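Local coordinates for protein GDSL-like Lipase (Parabacteroides distasonis, PDB 3P94) that is probably a serine hydrolase of the GDSL (SGNH) lipase family with a catalytic triad, and may act as a lysophospholipase, at residues P22-F27 against N47-R52; M28-T33 against S60-R65; A77-A82 against K116-S121; A88-V93 against P129-M134; L123-F128 against D179-T184. One frame throughout, in Å; residues are numbered along the deposited sequence. Where two conformers were deposited one is given.

In the fold
The five contacts run from one edge of a parallel five-stranded, flavodoxin-like sheet to loops beside the probable active site. Contacts 1 and 3 join neighbouring strands, 49-53 with 23-29 and 75-81 with 116-120, their centres about 12 Å apart; between them, 23-29 pairs with 75-81. Contact 2, its centre about 11 Å from that of contact 3, packs the end of strand 23-29 on helix 59-71; it interleaves with contact 1 along the chain, and both close before contact 3 opens. Contacts 4 and 5 join loops, centres about 13 Å apart and also interleaved, across the molecule from contact 1. One Ser31 conformer (contact 2) meets His182 (contact 5), probably forming the triad with Asp179.

Contact 1. Residues P22-F27 against N47-R52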
# COMPACT_ATOMS: atom_id res chain seq x y z
N PRO A 22 -7.06 19.13 -9.33
CA PRO A 22 -6.07 18.34 -8.56
C PRO A 22 -6.57 17.95 -7.17
O PRO A 22 -7.31 18.71 -6.53
CB PRO A 22 -4.84 19.26 -8.50
CG PRO A 22 -5.39 20.63 -8.66
CD PRO A 22 -6.55 20.49 -9.59
N SER A 23 -6.18 16.75 -6.73
CA SER A 23 -6.57 16.18 -5.43
C SER A 23 -5.45 16.36 -4.41
O SER A 23 -4.41 16.95 -4.73
CB SER A 23 -6.93 14.71 -5.59
OG SER A 23 -5.87 13.95 -6.14
N ASN A 24 -5.66 15.88 -3.18
CA ASN A 24 -4.71 16.05 -2.08
C ASN A 24 -3.75 14.85 -1.99
O ASN A 24 -2.63 14.93 -2.49
CB ASN A 24 -5.47 16.29 -0.78
CG ASN A 24 -4.61 16.46 0.45
OD1 ASN A 24 -3.53 17.03 0.41
ND2 ASN A 24 -5.09 15.97 1.57
N VAL A 25 -4.19 13.75 -1.36
CA VAL A 25 -3.38 12.54 -1.17
C VAL A 25 -4.19 11.33 -1.57
O VAL A 25 -5.33 11.17 -1.11
CB VAL A 25 -2.84 12.38 0.29
CG1 VAL A 25 -2.02 11.11 0.44
CG2 VAL A 25 -2.04 13.60 0.75
N VAL A 26 -3.61 10.47 -2.39
CA VAL A 26 -4.22 9.23 -2.82
C VAL A 26 -3.54 8.08 -2.07
O VAL A 26 -2.32 8.05 -1.98
CB VAL A 26 -4.13 9.08 -4.36
CG1 VAL A 26 -4.45 7.65 -4.82
CG2 VAL A 26 -5.04 10.10 -5.06
N PHE A 27 -4.33 7.17 -1.50
CA PHE A 27 -3.82 5.97 -0.84
C PHE A 27 -3.94 4.81 -1.83
O PHE A 27 -5.05 4.38 -2.16
CB PHE A 27 -4.58 5.66 0.48
CG PHE A 27 -4.09 6.43 1.70
CD1 PHE A 27 -4.14 7.82 1.73
CD2 PHE A 27 -3.64 5.76 2.83
CE1 PHE A 27 -3.68 8.52 2.84
CE2 PHE A 27 -3.21 6.46 3.95
CZ PHE A 27 -3.24 7.83 3.96
N ASN A 47 -9.81 13.69 6.35
CA ASN A 47 -8.48 14.17 6.02
C ASN A 47 -8.34 14.60 4.56
O ASN A 47 -7.26 15.04 4.15
CB ASN A 47 -7.48 13.08 6.33
CG ASN A 47 -7.27 12.85 7.79
OD1 ASN A 47 -6.74 13.71 8.50
ND2 ASN A 47 -7.65 11.68 8.27
N ASN A 48 -9.42 14.47 3.77
CA ASN A 48 -9.46 14.76 2.33
C ASN A 48 -8.44 13.85 1.61
O ASN A 48 -7.62 14.30 0.82
CB ASN A 48 -9.24 16.26 2.02
CG ASN A 48 -9.47 16.65 0.57
OD1 ASN A 48 -10.24 16.02 -0.17
ND2 ASN A 48 -8.77 17.69 0.12
N PHE A 49 -8.49 12.55 1.92
CA PHE A 49 -7.67 11.52 1.28
C PHE A 49 -8.54 10.73 0.31
O PHE A 49 -9.74 10.58 0.55
CB PHE A 49 -7.02 10.57 2.31
CG PHE A 49 -6.07 11.17 3.33
CD1 PHE A 49 -5.39 12.36 3.06
CD2 PHE A 49 -5.80 10.52 4.52
CE1 PHE A 49 -4.49 12.89 3.99
CE2 PHE A 49 -4.89 11.05 5.45
CZ PHE A 49 -4.25 12.24 5.18
N VAL A 50 -7.94 10.24 -0.78
CA VAL A 50 -8.65 9.45 -1.78
C VAL A 50 -8.23 7.99 -1.58
O VAL A 50 -7.05 7.68 -1.69
CB VAL A 50 -8.39 9.95 -3.23
CG1 VAL A 50 -9.06 9.05 -4.26
CG2 VAL A 50 -8.86 11.39 -3.40
N ASP A 51 -9.19 7.12 -1.27
CA ASP A 51 -8.94 5.70 -1.02
C ASP A 51 -9.00 4.92 -2.34
O ASP A 51 -10.04 4.87 -2.99
CB ASP A 51 -9.97 5.17 0.01
CG ASP A 51 -10.06 3.66 0.21
OD1 ASP A 51 -9.08 2.95 -0.16
OD2 ASP A 51 -11.09 3.20 0.77
N ARG A 52 -7.87 4.34 -2.74
CA ARG A 52 -7.79 3.57 -3.98
C ARG A 52 -7.20 2.17 -3.72
O ARG A 52 -6.54 1.60 -4.60
CB ARG A 52 -7.02 4.35 -5.07
CG ARG A 52 -7.79 5.56 -5.65
CD ARG A 52 -9.06 5.12 -6.39
NE ARG A 52 -9.87 6.22 -6.91
CZ ARG A 52 -10.91 6.75 -6.27
NH1 ARG A 52 -11.25 6.33 -5.06
NH2 ARG A 52 -11.61 7.73 -6.83
O HOH W 1 -8.15 14.62 -2.48
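The ring of Phe27 overlaps one face of Phe49, its CE1 lying 3.4 Å from Phe49 CD2 and displaced toward the rim. The two planes are turned by 33°, crossing at a slant. The opposite face of Phe49 carries Asn47 CB over its centre, and Asn24 ND2 sits at the ring's edge. Leu196 and Ile199 of helix 185-202 and Phe44 of helix 43-47 also pack against Phe49. An alanine in its place would probably leave Phe27 CE1 and CZ without the ring they lean on and open a gap toward helix 185-202. Strand 49-53 is the outermost strand on this side of the parallel sheet and runs beside 23-29. Its backbone zips up through Val50 N to Val25 O, Phe27 N to Val50 O at 2.8 Å, and Arg52 N to Phe27 O at 2.9 Å. On the other face of the sheet, Val26 CG2 meets Val50 CB at 3.8 Å, and Val26 CG1 touches Arg52 CG at 4.0 Å. Asn48 ends helix 43-47 in a Schellman motif. Its O accepts from Asn24 ND2 at 3.1 Å, the donor standing 51° out of the carbonyl plane. With CG anti to the backbone N (chi1 179°), the Asn24 amide group is carried toward this carbonyl. A water held by Asn24 N at 2.9 Å bonds weakly to the same oxygen.

Contact 2. Residues M28-T33 against S60-R65; sequences MGNSIT and SEMLVR
Met28 and Arg65 both start with CG anti to the backbone N (chi1 174° and -171°). Met28 then bends at chi2 and chi3 and Arg65 at chi3, and the two chains slide past each other in opposite directions. The contact seats helix 59-71 on the end of strand 23-29, where an SGNH hydrolase leads from its first sheet strand into the turn bearing the probable nucleophile, here Ser31, whose OG meets His182 NE2 in one of its two conformers. Met28, a selenomethionine, lays SE over one face of the Arg65 guanidinium, 3.3 Å from NH2, while Met28 CE approaches Arg65 NH1 at 3.4 Å. Gly29 O lies in the guanidinium plane at its edge. The cation is tied down beyond this contact by a salt bridge to Asp69 and by bonds to Gln57 OE1 and Arg52 O, an arrangement that would hold the flat group still under the selenium. Met62, also a selenomethionine, reaches from the helix, bending at chi3, to place CG 3.9 Å from Met28 SE and CE 3.8 Å from Gly29 C. Gly29 has no room for a side chain, since a CB there would run into Thr33 OG1. Asn30 is the N-cap of helix 31-34. Its CB rests on Met62 CE at 3.8 Å, and its OD1 accepts from Ile32 N at 3.0 Å, the donor tilted 16° from the carbonyl plane.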
# COMPACT_ATOMS: atom_id res chain seq x y z
N MSE A 28 -2.79 4.35 -2.33
CA MSE A 28 -2.68 3.24 -3.28
C MSE A 28 -2.34 1.99 -2.48
O MSE A 28 -1.41 2.00 -1.65
CB MSE A 28 -1.61 3.61 -4.36
CG MSE A 28 -1.26 2.51 -5.35
SE MSE A 28 -2.84 1.69 -6.21
CE MSE A 28 -3.73 3.17 -6.82
N GLY A 29 -3.11 0.93 -2.68
CA GLY A 29 -2.85 -0.30 -1.95
C GLY A 29 -3.70 -1.51 -2.29
O GLY A 29 -4.44 -1.54 -3.28
N ASN A 30 -3.55 -2.51 -1.45
CA ASN A 30 -4.19 -3.82 -1.53
C ASN A 30 -5.33 -3.94 -0.51
O ASN A 30 -6.02 -2.95 -0.24
CB ASN A 30 -3.12 -4.89 -1.32
CG ASN A 30 -2.25 -4.71 -0.09
OD1 ASN A 30 -2.71 -4.34 1.01
ND2 ASN A 30 -0.97 -4.99 -0.24
N SER A 31 -5.53 -5.16 0.05
CA SER A 31 -6.58 -5.47 1.03
C SER A 31 -6.41 -4.69 2.34
O SER A 31 -7.41 -4.40 3.01
CB SER A 31 -6.62 -6.98 1.31
OG SER A 31 -5.32 -7.52 1.44
N ILE A 32 -5.18 -4.33 2.71
CA ILE A 32 -4.94 -3.54 3.93
C ILE A 32 -5.51 -2.12 3.75
O ILE A 32 -6.19 -1.62 4.64
CB ILE A 32 -3.45 -3.55 4.36
CG1 ILE A 32 -3.05 -5.01 4.73
CG2 ILE A 32 -3.22 -2.61 5.54
CD1 ILE A 32 -1.57 -5.27 4.86
N THR A 33 -5.30 -1.51 2.58
CA THR A 33 -5.87 -0.20 2.28
C THR A 33 -7.39 -0.36 2.07
O THR A 33 -8.16 0.45 2.59
CB THR A 33 -5.15 0.45 1.07
OG1 THR A 33 -3.75 0.54 1.34
CG2 THR A 33 -5.68 1.85 0.76
N SER A 60 1.99 -5.60 -9.50
CA SER A 60 1.81 -5.65 -10.96
C SER A 60 0.49 -4.96 -11.38
O SER A 60 0.53 -4.09 -12.24
CB SER A 60 1.87 -7.08 -11.47
OG SER A 60 3.20 -7.56 -11.40
N GLU A 61 -0.66 -5.31 -10.75
CA GLU A 61 -1.95 -4.68 -11.08
C GLU A 61 -1.90 -3.21 -10.74
O GLU A 61 -2.42 -2.37 -11.47
CB GLU A 61 -3.14 -5.33 -10.36
CG GLU A 61 -3.40 -6.77 -10.79
CD GLU A 61 -2.83 -7.82 -9.85
OE1 GLU A 61 -1.87 -7.52 -9.11
OE2 GLU A 61 -3.38 -8.94 -9.84
N MSE A 62 -1.24 -2.90 -9.63
CA MSE A 62 -1.12 -1.54 -9.15
C MSE A 62 -0.33 -0.66 -10.12
O MSE A 62 -0.76 0.47 -10.39
CB MSE A 62 -0.49 -1.54 -7.76
CG MSE A 62 -1.46 -1.95 -6.70
SE MSE A 62 -0.59 -1.73 -5.00
CE MSE A 62 -1.14 -3.48 -4.26
N LEU A 63 0.79 -1.17 -10.67
CA LEU A 63 1.58 -0.41 -11.65
C LEU A 63 0.73 -0.11 -12.91
O LEU A 63 0.80 1.00 -13.44
CB LEU A 63 2.87 -1.19 -12.03
CG LEU A 63 3.76 -0.58 -13.14
CD1 LEU A 63 4.22 0.85 -12.79
CD2 LEU A 63 4.96 -1.45 -13.42
N VAL A 64 -0.10 -1.07 -13.34
CA VAL A 64 -0.97 -0.90 -14.51
C VAL A 64 -2.16 0.05 -14.18
O VAL A 64 -2.49 0.92 -14.99
CB VAL A 64 -1.44 -2.28 -15.05
CG1 VAL A 64 -2.58 -2.14 -16.06
CG2 VAL A 64 -0.26 -3.03 -15.67
N ARG A 65 -2.75 -0.07 -12.99
CA ARG A 65 -3.87 0.75 -12.51
C ARG A 65 -3.43 2.19 -12.11
O ARG A 65 -4.27 3.09 -12.01
CB ARG A 65 -4.47 0.04 -11.28
CG ARG A 65 -5.75 0.63 -10.77
CD ARG A 65 -6.49 -0.31 -9.86
NE ARG A 65 -5.76 -0.71 -8.65
CZ ARG A 65 -5.78 -0.06 -7.49
NH1 ARG A 65 -6.38 1.12 -7.39
NH2 ARG A 65 -5.19 -0.58 -6.42

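Contact 3. Residues A77-A82 against K116-S121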
# COMPACT_ATOMS: atom_id res chain seq x y z
N ALA A 77 0.44 14.10 -3.33
CA ALA A 77 1.21 12.92 -2.94
C ALA A 77 0.42 11.63 -3.10
O ALA A 77 -0.80 11.65 -3.18
CB ALA A 77 1.67 13.07 -1.49
N VAL A 78 1.14 10.51 -3.14
CA VAL A 78 0.56 9.17 -3.18
C VAL A 78 1.21 8.37 -2.03
O VAL A 78 2.43 8.41 -1.85
CB VAL A 78 0.66 8.45 -4.57
CG1 VAL A 78 2.12 8.31 -5.05
CG2 VAL A 78 -0.07 7.10 -4.55
N VAL A 79 0.37 7.68 -1.25
CA VAL A 79 0.80 6.83 -0.14
C VAL A 79 0.72 5.42 -0.68
O VAL A 79 -0.37 4.98 -1.05
CB VAL A 79 -0.04 7.08 1.14
CG1 VAL A 79 0.27 6.04 2.22
CG2 VAL A 79 0.19 8.48 1.68
N ILE A 80 1.88 4.73 -0.80
CA ILE A 80 1.88 3.39 -1.36
C ILE A 80 2.18 2.34 -0.28
O ILE A 80 3.23 2.38 0.36
CB ILE A 80 2.88 3.25 -2.56
CG1 ILE A 80 2.58 4.28 -3.68
CG2 ILE A 80 2.91 1.80 -3.11
CD1 ILE A 80 3.72 4.46 -4.74
N LEU A 81 1.26 1.39 -0.11
CA LEU A 81 1.42 0.24 0.77
C LEU A 81 1.10 -0.98 -0.08
O LEU A 81 -0.06 -1.26 -0.36
CB LEU A 81 0.55 0.34 2.04
CG LEU A 81 0.56 -0.91 2.96
CD1 LEU A 81 1.96 -1.22 3.49
CD2 LEU A 81 -0.39 -0.71 4.12
N ALA A 82 2.15 -1.67 -0.55
CA ALA A 82 2.01 -2.78 -1.48
C ALA A 82 3.17 -3.77 -1.40
O ALA A 82 4.27 -3.40 -0.98
CB ALA A 82 1.93 -2.23 -2.90
N LYS A 116 4.47 13.56 -5.15
CA LYS A 116 5.39 13.14 -4.08
C LYS A 116 5.05 11.71 -3.65
O LYS A 116 3.88 11.41 -3.42
CB LYS A 116 5.32 14.09 -2.87
CG LYS A 116 5.89 15.47 -3.13
CD LYS A 116 5.93 16.30 -1.86
CE LYS A 116 6.45 17.69 -2.13
NZ LYS A 116 5.69 18.69 -1.35
N VAL A 117 6.06 10.84 -3.56
CA VAL A 117 5.81 9.45 -3.15
C VAL A 117 6.11 9.27 -1.66
O VAL A 117 7.21 9.56 -1.19
CB VAL A 117 6.60 8.41 -3.99
CG1 VAL A 117 6.38 6.99 -3.46
CG2 VAL A 117 6.21 8.50 -5.46
N ILE A 118 5.13 8.70 -0.95
CA ILE A 118 5.26 8.31 0.44
C ILE A 118 5.18 6.78 0.46
O ILE A 118 4.12 6.22 0.20
CB ILE A 118 4.20 9.00 1.35
CG1 ILE A 118 4.44 10.53 1.40
CG2 ILE A 118 4.22 8.38 2.75
CD1 ILE A 118 3.23 11.35 1.87
N PHE A 119 6.32 6.12 0.69
CA PHE A 119 6.38 4.67 0.74
C PHE A 119 6.11 4.17 2.14
O PHE A 119 6.63 4.73 3.11
CB PHE A 119 7.75 4.15 0.26
CG PHE A 119 7.85 3.88 -1.22
CD1 PHE A 119 7.03 2.94 -1.84
CD2 PHE A 119 8.82 4.51 -2.00
CE1 PHE A 119 7.12 2.69 -3.21
CE2 PHE A 119 8.93 4.24 -3.37
CZ PHE A 119 8.08 3.34 -3.96
N CYS A 120 5.31 3.08 2.25
CA CYS A 120 5.01 2.44 3.53
C CYS A 120 5.69 1.10 3.62
O CYS A 120 5.67 0.34 2.66
CB CYS A 120 3.50 2.28 3.72
SG CYS A 120 2.58 3.84 3.68
N SER A 121 6.19 0.78 4.82
CA SER A 121 6.74 -0.53 5.12
C SER A 121 5.65 -1.56 4.96
O SER A 121 4.54 -1.33 5.45
CB SER A 121 7.22 -0.56 6.57
OG SER A 121 6.12 -0.46 7.46
O HOH W 2 4.85 -0.78 0.22
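Ile80 lies alongside Phe119, both side chains pointing the same way, and its CD1 reaches Phe119 CE1 at 4.1 Å. The same methyl meets Val117 CG1 at 3.9 Å, and that CG1 in turn stands over one face of the Phe119 ring. Ile80 CG1, anti to the carbonyl carbon (chi1 -57°), is the atom from which CD1 reaches both partners. Together with Val78, these residues form the face of the sheet that helices 59-71 and 96-112 cover, through Phe66, Val70, Leu103, Ala107 and Ala110. Strands 77-81 and 116-120 are parallel neighbours, their axes 19° apart, joined by a beta-alpha-beta crossover that passes through helix 96-112. Cys120 turns its thiol to the other face, SG 3.5 Å from Val79 CG1, while its CB packs against Leu81 CD1 at 3.8 Å. Ile118, on that same face, sets CB against Val79 CG2 and CD1 against Ala77 CB, and also leans on Thr157 and Val159 of the outermost strand. Between the strands, the backbone bonds alternate in donor. Val78 N bonds to Lys116 O, Ile118 N to Val78 O, Ile80 N to Ile118 O, and Cys120 N to Ile80 O at 2.9 Å. Past the last direct bond, a water bridges Ala82 N (2.9 Å) and Cys120 O (2.8 Å). Nearly all the side chains here are apolar and buried; the backbone groups that face each other are paired within the sheet, alternate ones of 77-81 turn to strand 23-29, and the water takes over where the direct pairing ends.

Contact 4. Residues A88-V93 against P129-M134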
# COMPACT_ATOMS: atom_id res chain seq x y z
N ALA A 88 2.67 -13.43 -1.31
CA ALA A 88 1.70 -14.53 -1.26
C ALA A 88 1.47 -15.18 -2.65
O ALA A 88 0.74 -16.18 -2.74
CB ALA A 88 0.38 -14.03 -0.69
N HIS A 89 2.09 -14.62 -3.71
CA HIS A 89 1.99 -15.06 -5.12
C HIS A 89 0.54 -15.00 -5.64
O HIS A 89 0.12 -15.90 -6.37
CB HIS A 89 2.55 -16.48 -5.33
CG HIS A 89 4.02 -16.65 -5.09
ND1 HIS A 89 4.89 -15.58 -4.90
CD2 HIS A 89 4.72 -17.80 -5.01
CE1 HIS A 89 6.08 -16.12 -4.70
NE2 HIS A 89 6.01 -17.44 -4.74
N ASN A 90 -0.21 -13.94 -5.28
CA ASN A 90 -1.60 -13.78 -5.74
C ASN A 90 -1.70 -13.70 -7.27
O ASN A 90 -2.69 -14.16 -7.83
CB ASN A 90 -2.26 -12.55 -5.12
CG ASN A 90 -2.78 -12.76 -3.72
OD1 ASN A 90 -2.38 -13.69 -3.02
ND2 ASN A 90 -3.66 -11.89 -3.29
N ASN A 91 -0.69 -13.10 -7.92
CA ASN A 91 -0.66 -12.99 -9.38
C ASN A 91 0.40 -13.95 -9.95
O ASN A 91 0.98 -13.71 -11.02
CB ASN A 91 -0.42 -11.53 -9.83
CG ASN A 91 -0.67 -11.33 -11.31
OD1 ASN A 91 -1.70 -11.73 -11.84
ND2 ASN A 91 0.31 -10.82 -12.02
N GLY A 92 0.62 -15.06 -9.24
CA GLY A 92 1.59 -16.07 -9.62
C GLY A 92 2.95 -15.80 -9.01
O GLY A 92 3.12 -14.83 -8.28
N VAL A 93 3.93 -16.68 -9.31
CA VAL A 93 5.30 -16.58 -8.81
C VAL A 93 5.96 -15.29 -9.33
O VAL A 93 5.82 -14.94 -10.51
CB VAL A 93 6.13 -17.86 -9.16
CG1 VAL A 93 6.28 -18.05 -10.67
CG2 VAL A 93 7.48 -17.87 -8.44
N PRO A 129 -3.06 -17.39 6.10
CA PRO A 129 -4.00 -18.51 6.30
C PRO A 129 -4.57 -19.05 4.97
O PRO A 129 -4.80 -20.26 4.86
CB PRO A 129 -5.09 -17.89 7.17
CG PRO A 129 -4.42 -16.74 7.87
CD PRO A 129 -3.49 -16.18 6.84
N TRP A 130 -4.74 -18.15 3.98
CA TRP A 130 -5.26 -18.42 2.63
C TRP A 130 -4.20 -19.05 1.70
O TRP A 130 -4.55 -19.63 0.68
CB TRP A 130 -5.86 -17.13 2.00
CG TRP A 130 -4.88 -16.13 1.46
CD1 TRP A 130 -4.40 -16.06 0.19
CD2 TRP A 130 -4.33 -15.01 2.16
NE1 TRP A 130 -3.54 -14.99 0.07
CE2 TRP A 130 -3.48 -14.32 1.26
CE3 TRP A 130 -4.45 -14.53 3.48
CZ2 TRP A 130 -2.76 -13.18 1.64
CZ3 TRP A 130 -3.74 -13.39 3.85
CH2 TRP A 130 -2.91 -12.73 2.93
N ARG A 131 -2.89 -18.92 2.05
CA ARG A 131 -1.77 -19.49 1.28
C ARG A 131 -0.72 -20.04 2.29
O ARG A 131 0.32 -19.41 2.51
CB ARG A 131 -1.18 -18.44 0.32
CG ARG A 131 -0.33 -19.03 -0.81
CD ARG A 131 -1.07 -19.15 -2.13
NE ARG A 131 -1.48 -17.84 -2.64
CZ ARG A 131 -2.57 -17.62 -3.37
NH1 ARG A 131 -3.37 -18.62 -3.70
NH2 ARG A 131 -2.87 -16.39 -3.77
N PRO A 132 -1.01 -21.17 2.97
CA PRO A 132 -0.09 -21.67 4.01
C PRO A 132 1.31 -22.09 3.53
O PRO A 132 1.51 -22.42 2.37
CB PRO A 132 -0.83 -22.89 4.58
CG PRO A 132 -1.77 -23.30 3.50
CD PRO A 132 -2.22 -22.02 2.88
N GLY A 133 2.25 -22.08 4.48
CA GLY A 133 3.65 -22.48 4.31
C GLY A 133 4.51 -21.60 3.43
O GLY A 133 5.50 -22.09 2.88
N MSE A 134 4.17 -20.34 3.23
CA MSE A 134 5.00 -19.40 2.43
C MSE A 134 6.09 -18.65 3.20
O MSE A 134 6.82 -17.94 2.57
CB MSE A 134 4.16 -18.35 1.70
CG MSE A 134 2.93 -18.93 1.10
SE MSE A 134 2.77 -18.50 -0.73
CE MSE A 134 4.39 -19.05 -1.33
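Arg131 reaches across to the 88-93 loop with CG anti to its backbone N (chi1 -162°) and further bends at chi2 and chi3. The folded chain brings NE to Ala88 O at 2.8 Å, while NH2 meets Asn90 OD1, also at 2.8 Å. The amide of Asn90 stands at 90° to the guanidinium, and NH2 lies above the plane of its carbonyl, 51° out of it. Asn90 is itself steadied by a bond from ND2 to Gly56 O. An alanine in place of Arg131 would probably leave Ala88 O and Asn90 OD1 without these donors and the two loops less firmly tied. Beside Arg131, Met134, a selenomethionine bent at chi2 and chi3, lays SE 3.7 Å from Ala88 O and CE 3.9 Å from His89 CD2. His89 leaves helix 84-87 in a Schellman motif and begins a type I turn to Gly92; its ND1 donates back to Asp86 O. Trp130 has two conformers. In one, CG sits between the backbone N and the carbonyl carbon, and CZ2 lies 4.0 Å from Ala88 CB, a tentative contact. This indole also touches Asn85, Val181 and His182, which would place the contact at the margin of the probable active site. With two carbonyl oxygens bonded to one guanidinium, the loops share a polar tie whose strength probably depends on the charge of Arg131, and the Met134 packing adds to it.

Contact 5. Residues L123-F128 against D179-T184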
# COMPACT_ATOMS: atom_id res chain seq x y z
N LEU A 123 3.49 -4.48 6.03
CA LEU A 123 3.16 -4.87 7.40
C LEU A 123 3.77 -6.24 7.77
O LEU A 123 3.97 -7.08 6.88
CB LEU A 123 1.64 -4.90 7.60
CG LEU A 123 0.99 -3.66 8.24
CD1 LEU A 123 1.30 -2.39 7.47
CD2 LEU A 123 -0.51 -3.84 8.35
N PRO A 124 4.06 -6.47 9.07
CA PRO A 124 4.54 -7.80 9.48
C PRO A 124 3.50 -8.88 9.15
O PRO A 124 2.30 -8.61 9.18
CB PRO A 124 4.72 -7.67 11.00
CG PRO A 124 4.69 -6.22 11.29
CD PRO A 124 3.86 -5.59 10.24
N ALA A 125 3.97 -10.06 8.77
CA ALA A 125 3.13 -11.22 8.48
C ALA A 125 3.95 -12.47 8.72
O ALA A 125 5.02 -12.62 8.13
CB ALA A 125 2.60 -11.20 7.05
N TYR A 126 3.46 -13.34 9.60
CA TYR A 126 4.15 -14.58 9.93
C TYR A 126 3.67 -15.73 9.04
O TYR A 126 4.44 -16.65 8.76
CB TYR A 126 3.93 -14.93 11.41
CG TYR A 126 4.63 -16.19 11.86
CD1 TYR A 126 6.02 -16.21 12.03
CD2 TYR A 126 3.92 -17.35 12.15
CE1 TYR A 126 6.67 -17.36 12.46
CE2 TYR A 126 4.56 -18.51 12.58
CZ TYR A 126 5.94 -18.51 12.73
OH TYR A 126 6.58 -19.64 13.15
N ASP A 127 2.39 -15.68 8.61
CA ASP A 127 1.79 -16.72 7.76
C ASP A 127 0.53 -16.20 7.07
O ASP A 127 -0.14 -15.30 7.59
CB ASP A 127 1.45 -17.96 8.63
CG ASP A 127 1.04 -19.19 7.84
OD1 ASP A 127 1.82 -19.61 6.96
OD2 ASP A 127 -0.07 -19.73 8.11
N PHE A 128 0.23 -16.76 5.89
CA PHE A 128 -0.97 -16.44 5.13
C PHE A 128 -1.97 -17.56 5.32
O PHE A 128 -1.74 -18.65 4.81
CB PHE A 128 -0.66 -16.24 3.64
CG PHE A 128 0.40 -15.23 3.32
CD1 PHE A 128 0.25 -13.91 3.70
CD2 PHE A 128 1.50 -15.58 2.56
CE1 PHE A 128 1.21 -12.97 3.38
CE2 PHE A 128 2.46 -14.64 2.23
CZ PHE A 128 2.30 -13.33 2.63
N ASP A 179 -6.29 -12.25 11.24
CA ASP A 179 -5.65 -13.31 10.45
C ASP A 179 -4.11 -13.24 10.50
O ASP A 179 -3.43 -14.03 9.83
CB ASP A 179 -6.14 -13.26 8.98
CG ASP A 179 -5.79 -12.00 8.21
OD1 ASP A 179 -5.37 -11.00 8.84
OD2 ASP A 179 -5.95 -11.99 6.97
N GLY A 180 -3.57 -12.28 11.27
CA GLY A 180 -2.13 -12.05 11.38
C GLY A 180 -1.52 -11.32 10.19
O GLY A 180 -0.29 -11.24 10.09
N VAL A 181 -2.36 -10.77 9.27
CA VAL A 181 -1.92 -10.04 8.07
C VAL A 181 -2.69 -8.69 7.94
O VAL A 181 -2.08 -7.64 7.69
CB VAL A 181 -2.07 -10.88 6.75
CG1 VAL A 181 -1.53 -10.13 5.53
CG2 VAL A 181 -1.39 -12.24 6.87
N HIS A 182 -4.03 -8.75 8.06
CA HIS A 182 -4.91 -7.60 7.91
C HIS A 182 -5.29 -7.04 9.27
O HIS A 182 -5.70 -7.77 10.18
CB HIS A 182 -6.12 -7.96 7.07
CG HIS A 182 -5.68 -8.46 5.74
ND1 HIS A 182 -5.41 -9.80 5.54
CD2 HIS A 182 -5.31 -7.78 4.64
CE1 HIS A 182 -4.91 -9.89 4.32
NE2 HIS A 182 -4.86 -8.70 3.73
N PRO A 183 -5.07 -5.74 9.44
CA PRO A 183 -5.29 -5.14 10.76
C PRO A 183 -6.74 -5.03 11.19
O PRO A 183 -7.66 -4.98 10.38
CB PRO A 183 -4.69 -3.72 10.63
CG PRO A 183 -4.10 -3.63 9.29
CD PRO A 183 -4.58 -4.75 8.45
N THR A 184 -6.93 -4.98 12.49
CA THR A 184 -8.19 -4.69 13.16
C THR A 184 -8.23 -3.16 13.26
O THR A 184 -7.27 -2.51 12.83
CB THR A 184 -8.19 -5.36 14.54
OG1 THR A 184 -6.99 -4.94 15.21
CG2 THR A 184 -8.27 -6.89 14.45
O HOH W 3 0.50 -8.03 7.26
O HOH W 4 1.32 -12.62 11.40
O HOH W 5 -1.06 -15.43 10.13
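Val181 supplies the main bump: its CG2 enters a hollow in the 123-128 loop lined by Asp127 O at 3.4 Å, Phe128 CD1 at 3.9 Å and Ala125 CB at 4.1 Å. The Phe128 side chain crosses that of Val181 at about a right angle. A second fit lies further along, where Leu123 CD2 presses on Pro183 CG at 3.7 Å, again crosswise, and Ile32 packs on both residues from helix 31-34. The other branch of Val181, CG1, stands over one face of the His182 ring. These residues belong to the D-x-x-H segment of SGNH hydrolases: His182 ND1 donates to Asp179 OD2 at 2.7 Å, with Ser31 near NE2, consistent with a Ser-His-Asp triad. Asp179 OD1 also takes Val181 N, an Asx turn, and His182 N, completing an Asx motif that fixes the carboxylate. Between the two backbones run three waters, bridging Pro124 O with Val181 O, Tyr126 N with Gly180 O, and Asp127 O with Asp179 O. With apolar bumps and water links together, the loops are matched in shape without direct backbone pairing: two waters donate to facing pairs of carbonyls, and the third accepts from Tyr126 N.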